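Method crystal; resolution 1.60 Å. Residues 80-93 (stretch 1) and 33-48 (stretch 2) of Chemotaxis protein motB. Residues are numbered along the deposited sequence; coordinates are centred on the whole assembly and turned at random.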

ATOM      1  N   PRO B  80       4.062   8.229   3.383  1.00 15.07           N
ATOM      2  CA  PRO B  80       3.019   7.270   3.015  1.00 14.46           C
ATOM      3  C   PRO B  80       1.771   7.911   2.406  1.00 14.47           C
ATOM      4  O   PRO B  80       1.140   7.326   1.526  1.00 13.65           O
ATOM      5  CB  PRO B  80       2.675   6.630   4.346  1.00 15.38           C
ATOM      6  CG  PRO B  80       3.944   6.637   5.085  1.00 16.73           C
ATOM      7  CD  PRO B  80       4.562   7.949   4.746  1.00 15.85           C
ATOM      8  N   ASN B  81       1.424   9.117   2.854  1.00 15.22           N
ATOM      9  CA  ASN B  81       0.295   9.815   2.229  1.00 15.10           C
ATOM     10  C   ASN B  81       0.424  10.004   0.712  1.00 15.97           C
ATOM     11  O   ASN B  81      -0.617  10.085   0.024  1.00 17.09           O
ATOM     12  CB  ASN B  81       0.030  11.166   2.894  1.00 15.31           C
ATOM     13  CG  ASN B  81      -1.288  11.769   2.461  1.00 16.10           C
ATOM     14  OD1 ASN B  81      -2.321  11.139   2.633  1.00 19.36           O
ATOM     15  ND2 ASN B  81      -1.251  12.967   1.884  1.00 19.86           N
ATOM     16  N   GLN B  82       1.640  10.073   0.168  1.00 14.35           N
ATOM     17  CA  GLN B  82       1.834  10.276  -1.242  1.00 15.64           C
ATOM     18  C   GLN B  82       1.976   8.941  -2.011  1.00 14.98           C
ATOM     19  O   GLN B  82       2.135   8.954  -3.226  1.00 17.42           O
ATOM     20  CB  GLN B  82       3.065  11.115  -1.490  1.00 16.95           C
ATOM     21  CG  GLN B  82       2.845  12.619  -1.352  1.00 17.97           C
ATOM     22  CD  GLN B  82       4.151  13.332  -1.446  1.00 19.97           C
ATOM     23  OE1 GLN B  82       5.011  13.177  -0.564  1.00 21.85           O
ATOM     24  NE2 GLN B  82       4.362  14.031  -2.545  1.00 16.62           N
ATOM     25  N   LEU B  83       1.863   7.811  -1.304  1.00 14.62           N
ATOM     26  CA  LEU B  83       2.125   6.509  -1.909  1.00 13.01           C
ATOM     27  C   LEU B  83       0.939   5.558  -1.951  1.00 12.54           C
ATOM     28  O   LEU B  83       0.057   5.579  -1.070  1.00 14.22           O
ATOM     29  CB  LEU B  83       3.266   5.807  -1.165  1.00 12.65           C
ATOM     30  CG  LEU B  83       4.652   6.305  -1.497  1.00 13.57           C
ATOM     31  CD1 LEU B  83       5.613   5.791  -0.411  1.00 13.97           C
ATOM     32  CD2 LEU B  83       5.098   5.853  -2.902  1.00 12.88           C
ATOM     33  N   SER B  84       0.930   4.708  -2.971  1.00 11.63           N
ATOM     34  CA  SER B  84       0.062   3.547  -3.067  1.00 11.58           C
ATOM     35  C   SER B  84       0.802   2.511  -3.894  1.00 12.89           C
ATOM     36  O   SER B  84       1.797   2.834  -4.549  1.00 13.19           O
ATOM     37  CB  SER B  84      -1.243   3.927  -3.730  1.00 12.54           C
ATOM     38  OG  SER B  84      -1.067   4.351  -5.046  1.00 12.61           O
ATOM     39  N   PHE B  85       0.312   1.277  -3.859  1.00 12.91           N
ATOM     40  CA  PHE B  85       0.838   0.211  -4.731  1.00 12.84           C
ATOM     41  C   PHE B  85      -0.273  -0.538  -5.429  1.00 13.20           C
ATOM     42  O   PHE B  85      -1.418  -0.621  -4.910  1.00 14.08           O
ATOM     43  CB  PHE B  85       1.757  -0.743  -3.978  1.00 13.56           C
ATOM     44  CG  PHE B  85       1.040  -1.754  -3.095  1.00 12.21           C
ATOM     45  CD1 PHE B  85       0.601  -1.394  -1.811  1.00 15.99           C
ATOM     46  CD2 PHE B  85       0.789  -3.049  -3.553  1.00 16.40           C
ATOM     47  CE1 PHE B  85      -0.034  -2.327  -0.993  1.00 15.83           C
ATOM     48  CE2 PHE B  85       0.132  -3.972  -2.725  1.00 15.56           C
ATOM     49  CZ  PHE B  85      -0.277  -3.592  -1.453  1.00 13.13           C
ATOM     50  N   SER B  86       0.046  -1.065  -6.603  1.00 13.57           N
ATOM     51  CA  SER B  86      -0.941  -1.732  -7.410  1.00 14.71           C
ATOM     52  C   SER B  86      -0.326  -2.917  -8.075  1.00 15.57           C
ATOM     53  O   SER B  86       0.795  -2.855  -8.556  1.00 16.38           O
ATOM     54  CB  SER B  86      -1.556  -0.798  -8.432  1.00 15.09           C
ATOM     55  OG  SER B  86      -2.212   0.302  -7.829  1.00 15.85           O
ATOM     56  N   SER B  87      -1.062  -4.012  -8.088  1.00 15.96           N
ATOM     57  CA  SER B  87      -0.621  -5.206  -8.807  1.00 17.39           C
ATOM     58  C   SER B  87      -1.303  -5.327 -10.156  1.00 17.65           C
ATOM     59  O   SER B  87      -2.524  -5.326 -10.235  1.00 17.30           O
ATOM     60  CB  SER B  87      -0.881  -6.461  -7.982  1.00 18.53           C
ATOM     61  OG  SER B  87      -0.532  -7.566  -8.824  1.00 18.40           O
ATOM     62  N   TYR B  88      -0.502  -5.484 -11.218  1.00 18.01           N
ATOM     63  CA  TYR B  88      -0.988  -5.741 -12.549  1.00 18.70           C
ATOM     64  C   TYR B  88      -0.770  -7.209 -13.012  1.00 18.26           C
ATOM     65  O   TYR B  88      -1.138  -7.535 -14.120  1.00 19.72           O
ATOM     66  CB  TYR B  88      -0.364  -4.730 -13.530  1.00 19.70           C
ATOM     67  CG  TYR B  88      -0.989  -3.374 -13.381  1.00 20.49           C
ATOM     68  CD1 TYR B  88      -1.917  -2.930 -14.291  1.00 20.92           C
ATOM     69  CD2 TYR B  88      -0.696  -2.561 -12.312  1.00 20.00           C
ATOM     70  CE1 TYR B  88      -2.536  -1.706 -14.154  1.00 22.28           C
ATOM     71  CE2 TYR B  88      -1.320  -1.325 -12.153  1.00 19.91           C
ATOM     72  CZ  TYR B  88      -2.242  -0.907 -13.076  1.00 21.48           C
ATOM     73  OH  TYR B  88      -2.853   0.338 -12.978  1.00 22.58           O
ATOM     74  N   GLY B  89      -0.171  -8.044 -12.169  1.00 19.52           N
ATOM     75  CA  GLY B  89       0.051  -9.451 -12.508  1.00 19.79           C
ATOM     76  C   GLY B  89       0.792  -9.524 -13.839  1.00 19.80           C
ATOM     77  O   GLY B  89       1.702  -8.715 -14.103  1.00 19.59           O
ATOM     78  N   SER B  90       0.381 -10.451 -14.719  1.00 20.30           N
ATOM     79  CA  SER B  90       1.037 -10.617 -16.023  1.00 20.73           C
ATOM     80  C   SER B  90       0.467  -9.728 -17.117  1.00 20.40           C
ATOM     81  O   SER B  90       0.849  -9.842 -18.257  1.00 22.00           O
ATOM     82  CB  SER B  90       0.930 -12.091 -16.436  1.00 20.98           C
ATOM     83  OG  SER B  90      -0.460 -12.437 -16.478  1.00 22.65           O
ATOM     84  N   THR B  91      -0.422  -8.809 -16.771  1.00 21.38           N
ATOM     85  CA  THR B  91      -1.021  -7.906 -17.732  1.00 21.26           C
ATOM     86  C   THR B  91      -0.063  -6.765 -18.076  1.00 21.54           C
ATOM     87  O   THR B  91       0.933  -6.546 -17.360  1.00 19.54           O
ATOM     88  CB  THR B  91      -2.384  -7.327 -17.212  1.00 22.88           C
ATOM     89  OG1 THR B  91      -2.174  -6.319 -16.210  1.00 23.26           O
ATOM     90  CG2 THR B  91      -3.271  -8.432 -16.645  1.00 22.69           C
ATOM     91  N   ASN B  92      -0.373  -6.068 -19.162  1.00 20.86           N
ATOM     92  CA  ASN B  92       0.365  -4.898 -19.601  1.00 21.85           C
ATOM     93  C   ASN B  92       1.872  -5.128 -19.682  1.00 21.90           C
ATOM     94  O   ASN B  92       2.649  -4.319 -19.215  1.00 22.40           O
ATOM     95  CB  ASN B  92       0.035  -3.722 -18.700  1.00 22.02           C
ATOM     96  CG  ASN B  92      -1.428  -3.374 -18.769  1.00 24.47           C
ATOM     97  OD1 ASN B  92      -1.861  -2.750 -19.721  1.00 28.24           O
ATOM     98  ND2 ASN B  92      -2.213  -3.860 -17.813  1.00 27.15           N
ATOM     99  N   PRO B  93       2.293  -6.186 -20.367  1.00 21.89           N
ATOM    100  CA  PRO B  93       3.736  -6.399 -20.524  1.00 21.76           C
ATOM    101  C   PRO B  93       4.414  -5.274 -21.304  1.00 22.69           C
ATOM    102  O   PRO B  93       3.756  -4.644 -22.134  1.00 22.94           O
ATOM    103  CB  PRO B  93       3.788  -7.696 -21.348  1.00 21.21           C
ATOM    104  CG  PRO B  93       2.498  -7.717 -22.085  1.00 21.76           C
ATOM    105  CD  PRO B  93       1.509  -7.196 -21.120  1.00 22.00           C
TER
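Stretch 2 (33-48) LPKRVHINVRGFTDDT

Stretch 2 lies beside stretch 1 as a parallel neighbour in a β-sheet: strand 38-44 runs along strand 83-87 with their N-to-C directions 25° apart (signed crossing angle -25°) and their axes 4.4 Å apart at closest approach. Together the two stretches bury 956 Å². Stretch 2 enters in extended conformation at L33 and P34, then folds through a type I turn from P34 to V37, closed by V37 N to P34 O at 3.0 Å. The Q82 side chain reaches into this turn, its NE2 donating to V37 O at 2.9 Å; a water accepts from Q82 NE2 (2.9 Å) and donates to L33 O (2.7 Å).

H38 opens the strand opposite Q82, their CA atoms 4.5 Å apart. Its ring takes Q82 CA over one face, 3.9 Å from the ring centroid, a CH-π contact. The parallel ladder then begins at I39, which bonds to the residues flanking its partner L83: I39 N donates to Q82 O (2.7 Å), and S84 N to I39 O (3.1 Å). On the face carrying L83 and F85, I39 CG2 packs against L83 CD2 at 3.7 Å.

N40 pairs with S84 on the other face. Its ND2 donates to both S84 OG and S86 OG, each at 2.9 Å, so one amide spans two alternate serines. Its OD1 accepts from R42 NE at 2.7 Å and from a water at 2.9 Å; that water also lies 2.8 Å from Y88 OH. V41, facing F85, repeats the ladder: V41 N donates to S84 O (2.9 Å), and S86 N donates to V41 O (2.8 Å). Its side chain returns to the apolar face, with V41 CG2 4.0 Å from L83 CD2 and V41 CB 4.3 Å from F85 CB.

R42, paired with S86, extends along the serine face; Y88 OH sits over one face of its guanidinium, 3.4 Å from R42 CZ. G43 continues the ladder opposite S87, G43 N donating to S86 O and Y88 N to G43 O, both at 2.9 Å.

Beyond G43 the partner chain turns (type II', Y88 to T91), and the register slips by one residue: F44 now lies nearest G89. The F44 and Y88 rings are near parallel but slid apart, centroids 5.3 Å apart, while F44 CE1 touches Y88 CB at 3.4 Å. T45 N donates to G89 O at 2.9 Å, the last direct hydrogen bond between the stretches.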

ATOM      1  N   LEU B  33       9.148  16.746  -4.870  1.00 15.09           N
ATOM      2  CA  LEU B  33       7.936  17.058  -5.667  1.00 14.96           C
ATOM      3  C   LEU B  33       6.920  17.861  -4.883  1.00 14.88           C
ATOM      4  O   LEU B  33       6.863  17.824  -3.651  1.00 15.98           O
ATOM      5  CB  LEU B  33       7.237  15.756  -6.130  1.00 14.92           C
ATOM      6  CG  LEU B  33       8.089  14.801  -6.929  1.00 14.58           C
ATOM      7  CD1 LEU B  33       7.290  13.589  -7.374  1.00 15.41           C
ATOM      8  CD2 LEU B  33       8.789  15.471  -8.126  1.00 15.81           C
ATOM      9  N   PRO B  34       6.035  18.569  -5.626  1.00 16.26           N
ATOM     10  CA  PRO B  34       4.887  19.200  -5.002  1.00 17.62           C
ATOM     11  C   PRO B  34       4.089  18.205  -4.199  1.00 17.71           C
ATOM     12  O   PRO B  34       3.908  17.056  -4.647  1.00 16.81           O
ATOM     13  CB  PRO B  34       4.098  19.727  -6.210  1.00 18.61           C
ATOM     14  CG  PRO B  34       5.071  19.943  -7.244  1.00 17.18           C
ATOM     15  CD  PRO B  34       6.047  18.783  -7.079  1.00 17.33           C
ATOM     16  N   LYS B  35       3.579  18.634  -3.047  1.00 18.75           N
ATOM     17  CA  LYS B  35       2.804  17.795  -2.161  1.00 20.12           C
ATOM     18  C   LYS B  35       1.575  17.189  -2.813  1.00 19.03           C
ATOM     19  O   LYS B  35       1.149  16.112  -2.408  1.00 19.40           O
ATOM     20  CB  LYS B  35       2.339  18.587  -0.940  1.00 22.41           C
ATOM     21  CG  LYS B  35       3.439  18.996  -0.014  1.00 25.70           C
ATOM     22  CD  LYS B  35       2.897  19.824   1.166  1.00 26.90           C
ATOM     23  CE  LYS B  35       2.135  21.097   0.751  1.00 31.67           C
ATOM     24  NZ  LYS B  35       3.024  22.225   0.379  1.00 35.16           N
ATOM     25  N   ARG B  36       1.029  17.857  -3.831  1.00 18.40           N
ATOM     26  CA  ARG B  36      -0.177  17.351  -4.473  1.00 17.28           C
ATOM     27  C   ARG B  36       0.106  16.218  -5.456  1.00 17.05           C
ATOM     28  O   ARG B  36      -0.842  15.622  -5.985  1.00 18.22           O
ATOM     29  CB  ARG B  36      -0.977  18.486  -5.142  1.00 17.23           C
ATOM     30  CG  ARG B  36      -1.732  19.303  -4.141  1.00 18.83           C
ATOM     31  CD  ARG B  36      -2.329  20.589  -4.739  1.00 21.90           C
ATOM     32  NE  ARG B  36      -3.241  20.351  -5.851  1.00 25.60           N
ATOM     33  CZ  ARG B  36      -2.988  20.637  -7.123  1.00 24.52           C
ATOM     34  NH1 ARG B  36      -1.798  21.123  -7.498  1.00 26.77           N
ATOM     35  NH2 ARG B  36      -3.923  20.416  -8.037  1.00 26.79           N
ATOM     36  N   VAL B  37       1.380  15.948  -5.723  1.00 15.05           N
ATOM     37  CA  VAL B  37       1.755  14.885  -6.642  1.00 15.15           C
ATOM     38  C   VAL B  37       1.831  13.594  -5.789  1.00 15.28           C
ATOM     39  O   VAL B  37       2.519  13.526  -4.746  1.00 15.14           O
ATOM     40  CB  VAL B  37       3.138  15.141  -7.351  1.00 15.13           C
ATOM     41  CG1 VAL B  37       3.573  13.887  -8.161  1.00 14.98           C
ATOM     42  CG2 VAL B  37       3.099  16.430  -8.223  1.00 16.90           C
ATOM     43  N   HIS B  38       1.142  12.558  -6.241  1.00 13.00           N
ATOM     44  CA  HIS B  38       1.219  11.253  -5.608  1.00 13.04           C
ATOM     45  C   HIS B  38       1.873  10.248  -6.558  1.00 12.16           C
ATOM     46  O   HIS B  38       2.050  10.503  -7.762  1.00 11.81           O
ATOM     47  CB  HIS B  38      -0.158  10.793  -5.166  1.00 12.13           C
ATOM     48  CG  HIS B  38      -0.700  11.538  -3.981  1.00 15.07           C
ATOM     49  ND1 HIS B  38      -1.487  10.926  -3.030  1.00 18.64           N
ATOM     50  CD2 HIS B  38      -0.598  12.836  -3.613  1.00 19.52           C
ATOM     51  CE1 HIS B  38      -1.787  11.809  -2.083  1.00 18.94           C
ATOM     52  NE2 HIS B  38      -1.281  12.979  -2.422  1.00 18.51           N
ATOM     53  N   ILE B  39       2.303   9.142  -5.963  1.00 12.29           N
ATOM     54  CA  ILE B  39       3.095   8.113  -6.629  1.00 11.55           C
ATOM     55  C   ILE B  39       2.399   6.767  -6.451  1.00 11.22           C
ATOM     56  O   ILE B  39       2.056   6.401  -5.325  1.00 11.12           O
ATOM     57  CB  ILE B  39       4.472   8.037  -5.944  1.00 11.75           C
ATOM     58  CG1 ILE B  39       5.193   9.390  -6.096  1.00 13.76           C
ATOM     59  CG2 ILE B  39       5.285   6.799  -6.441  1.00 12.78           C
ATOM     60  CD1 ILE B  39       5.640   9.662  -7.424  1.00 14.78           C
ATOM     61  N   ASN B  40       2.237   6.024  -7.542  1.00 10.59           N
ATOM     62  CA  ASN B  40       1.644   4.650  -7.541  1.00 11.16           C
ATOM     63  C   ASN B  40       2.748   3.726  -8.007  1.00 11.57           C
ATOM     64  O   ASN B  40       3.299   3.903  -9.091  1.00 11.52           O
ATOM     65  CB  ASN B  40       0.406   4.591  -8.472  1.00 11.69           C
ATOM     66  CG  ASN B  40      -0.238   3.256  -8.550  1.00 12.02           C
ATOM     67  OD1 ASN B  40      -0.385   2.695  -9.652  1.00 16.87           O
ATOM     68  ND2 ASN B  40      -0.633   2.744  -7.442  1.00 14.44           N
ATOM     69  N   VAL B  41       3.073   2.754  -7.145  1.00 11.62           N
ATOM     70  CA  VAL B  41       4.141   1.806  -7.377  1.00 12.47           C
ATOM     71  C   VAL B  41       3.449   0.562  -7.931  1.00 12.18           C
ATOM     72  O   VAL B  41       2.641  -0.112  -7.234  1.00 11.68           O
ATOM     73  CB  VAL B  41       4.838   1.463  -6.057  1.00 12.69           C
ATOM     74  CG1 VAL B  41       5.939   0.437  -6.298  1.00 13.36           C
ATOM     75  CG2 VAL B  41       5.333   2.745  -5.376  1.00 12.86           C
ATOM     76  N   ARG B  42       3.713   0.297  -9.218  1.00 13.24           N
ATOM     77  CA  ARG B  42       3.005  -0.735  -9.976  1.00 13.51           C
ATOM     78  C   ARG B  42       3.894  -1.945 -10.206  1.00 13.78           C
ATOM     79  O   ARG B  42       4.957  -1.813 -10.787  1.00 13.85           O
ATOM     80  CB  ARG B  42       2.589  -0.206 -11.353  1.00 14.26           C
ATOM     81  CG  ARG B  42       1.675   0.924 -11.230  1.00 16.69           C
ATOM     82  CD  ARG B  42       1.058   1.276 -12.549  1.00 18.31           C
ATOM     83  NE  ARG B  42       0.135   2.372 -12.323  1.00 20.02           N
ATOM     84  CZ  ARG B  42      -0.600   2.934 -13.264  1.00 20.06           C
ATOM     85  NH1 ARG B  42      -0.493   2.537 -14.529  1.00 21.22           N
ATOM     86  NH2 ARG B  42      -1.400   3.941 -12.924  1.00 22.15           N
ATOM     87  N   GLY B  43       3.379  -3.122  -9.863  1.00 13.50           N
ATOM     88  CA  GLY B  43       4.124  -4.371 -10.038  1.00 14.37           C
ATOM     89  C   GLY B  43       3.592  -5.232 -11.173  1.00 14.73           C
ATOM     90  O   GLY B  43       2.386  -5.265 -11.440  1.00 13.88           O
ATOM     91  N   PHE B  44       4.525  -5.923 -11.845  1.00 14.08           N
ATOM     92  CA  PHE B  44       4.218  -6.748 -13.006  1.00 15.80           C
ATOM     93  C   PHE B  44       5.065  -8.013 -12.990  1.00 15.91           C
ATOM     94  O   PHE B  44       6.093  -8.100 -12.290  1.00 16.19           O
ATOM     95  CB  PHE B  44       4.505  -6.037 -14.301  1.00 14.66           C
ATOM     96  CG  PHE B  44       3.899  -4.647 -14.424  1.00 14.96           C
ATOM     97  CD1 PHE B  44       2.714  -4.465 -15.138  1.00 15.16           C
ATOM     98  CD2 PHE B  44       4.523  -3.538 -13.862  1.00 12.94           C
ATOM     99  CE1 PHE B  44       2.162  -3.208 -15.285  1.00 15.47           C
ATOM    100  CE2 PHE B  44       3.992  -2.256 -14.044  1.00 15.15           C
ATOM    101  CZ  PHE B  44       2.801  -2.102 -14.746  1.00 13.43           C
ATOM    102  N   THR B  45       4.565  -8.983 -13.760  1.00 17.04           N
ATOM    103  CA  THR B  45       5.271 -10.227 -14.087  1.00 17.80           C
ATOM    104  C   THR B  45       5.212 -10.546 -15.574  1.00 18.34           C
ATOM    105  O   THR B  45       4.458  -9.963 -16.340  1.00 16.05           O
ATOM    106  CB  THR B  45       4.587 -11.428 -13.364  1.00 17.23           C
ATOM    107  OG1 THR B  45       3.317 -11.671 -13.993  1.00 18.53           O
ATOM    108  CG2 THR B  45       4.393 -11.148 -11.861  1.00 18.62           C
ATOM    109  N   ASP B  46       6.033 -11.510 -15.971  1.00 19.66           N
ATOM    110  CA  ASP B  46       5.850 -12.207 -17.232  1.00 21.90           C
ATOM    111  C   ASP B  46       4.693 -13.201 -17.089  1.00 23.18           C
ATOM    112  O   ASP B  46       3.993 -13.234 -16.057  1.00 22.09           O
ATOM    113  CB  ASP B  46       7.161 -12.896 -17.663  1.00 21.46           C
ATOM    114  CG  ASP B  46       7.651 -13.953 -16.692  1.00 24.68           C
ATOM    115  OD1 ASP B  46       6.832 -14.642 -16.070  1.00 26.48           O
ATOM    116  OD2 ASP B  46       8.880 -14.134 -16.586  1.00 23.44           O
ATOM    117  N   ASP B  47       4.516 -14.051 -18.101  1.00 24.83           N
ATOM    118  CA  ASP B  47       3.388 -14.953 -18.110  1.00 27.24           C
ATOM    119  C   ASP B  47       3.874 -16.383 -17.994  1.00 28.83           C
ATOM    120  O   ASP B  47       3.170 -17.310 -18.402  1.00 29.71           O
ATOM    121  CB  ASP B  47       2.565 -14.745 -19.387  1.00 27.78           C
ATOM    122  CG  ASP B  47       3.278 -15.219 -20.637  1.00 30.14           C
ATOM    123  OD1 ASP B  47       4.474 -15.599 -20.543  1.00 31.68           O
ATOM    124  OD2 ASP B  47       2.632 -15.201 -21.718  1.00 34.68           O
ATOM    125  N   THR B  48       5.062 -16.565 -17.426  1.00 29.70           N
ATOM    126  CA  THR B  48       5.602 -17.914 -17.267  1.00 30.78           C
ATOM    127  C   THR B  48       4.832 -18.631 -16.165  1.00 31.14           C
ATOM    128  O   THR B  48       4.504 -18.045 -15.124  1.00 30.62           O
ATOM    129  CB  THR B  48       7.121 -17.949 -16.967  1.00 30.95           C
ATOM    130  OG1 THR B  48       7.376 -17.521 -15.629  1.00 33.24           O
ATOM    131  CG2 THR B  48       7.898 -17.092 -17.921  1.00 31.75           C
TER
HETATM  132  O   HOH W   1       6.881  15.492  -2.262  1.00 18.21           O
HETATM  133  O   HOH W   2      -0.598   7.091  -4.779  1.00 16.33           O
HETATM  134  O   HOH W   3      -2.939   1.747 -10.538  1.00 22.63           O
HETATM  135  O   HOH W   4       3.554  -7.356 -17.399  1.00 18.11           O
HETATM  136  O   HOH W   5       3.345 -10.484 -18.766  1.00 22.83           O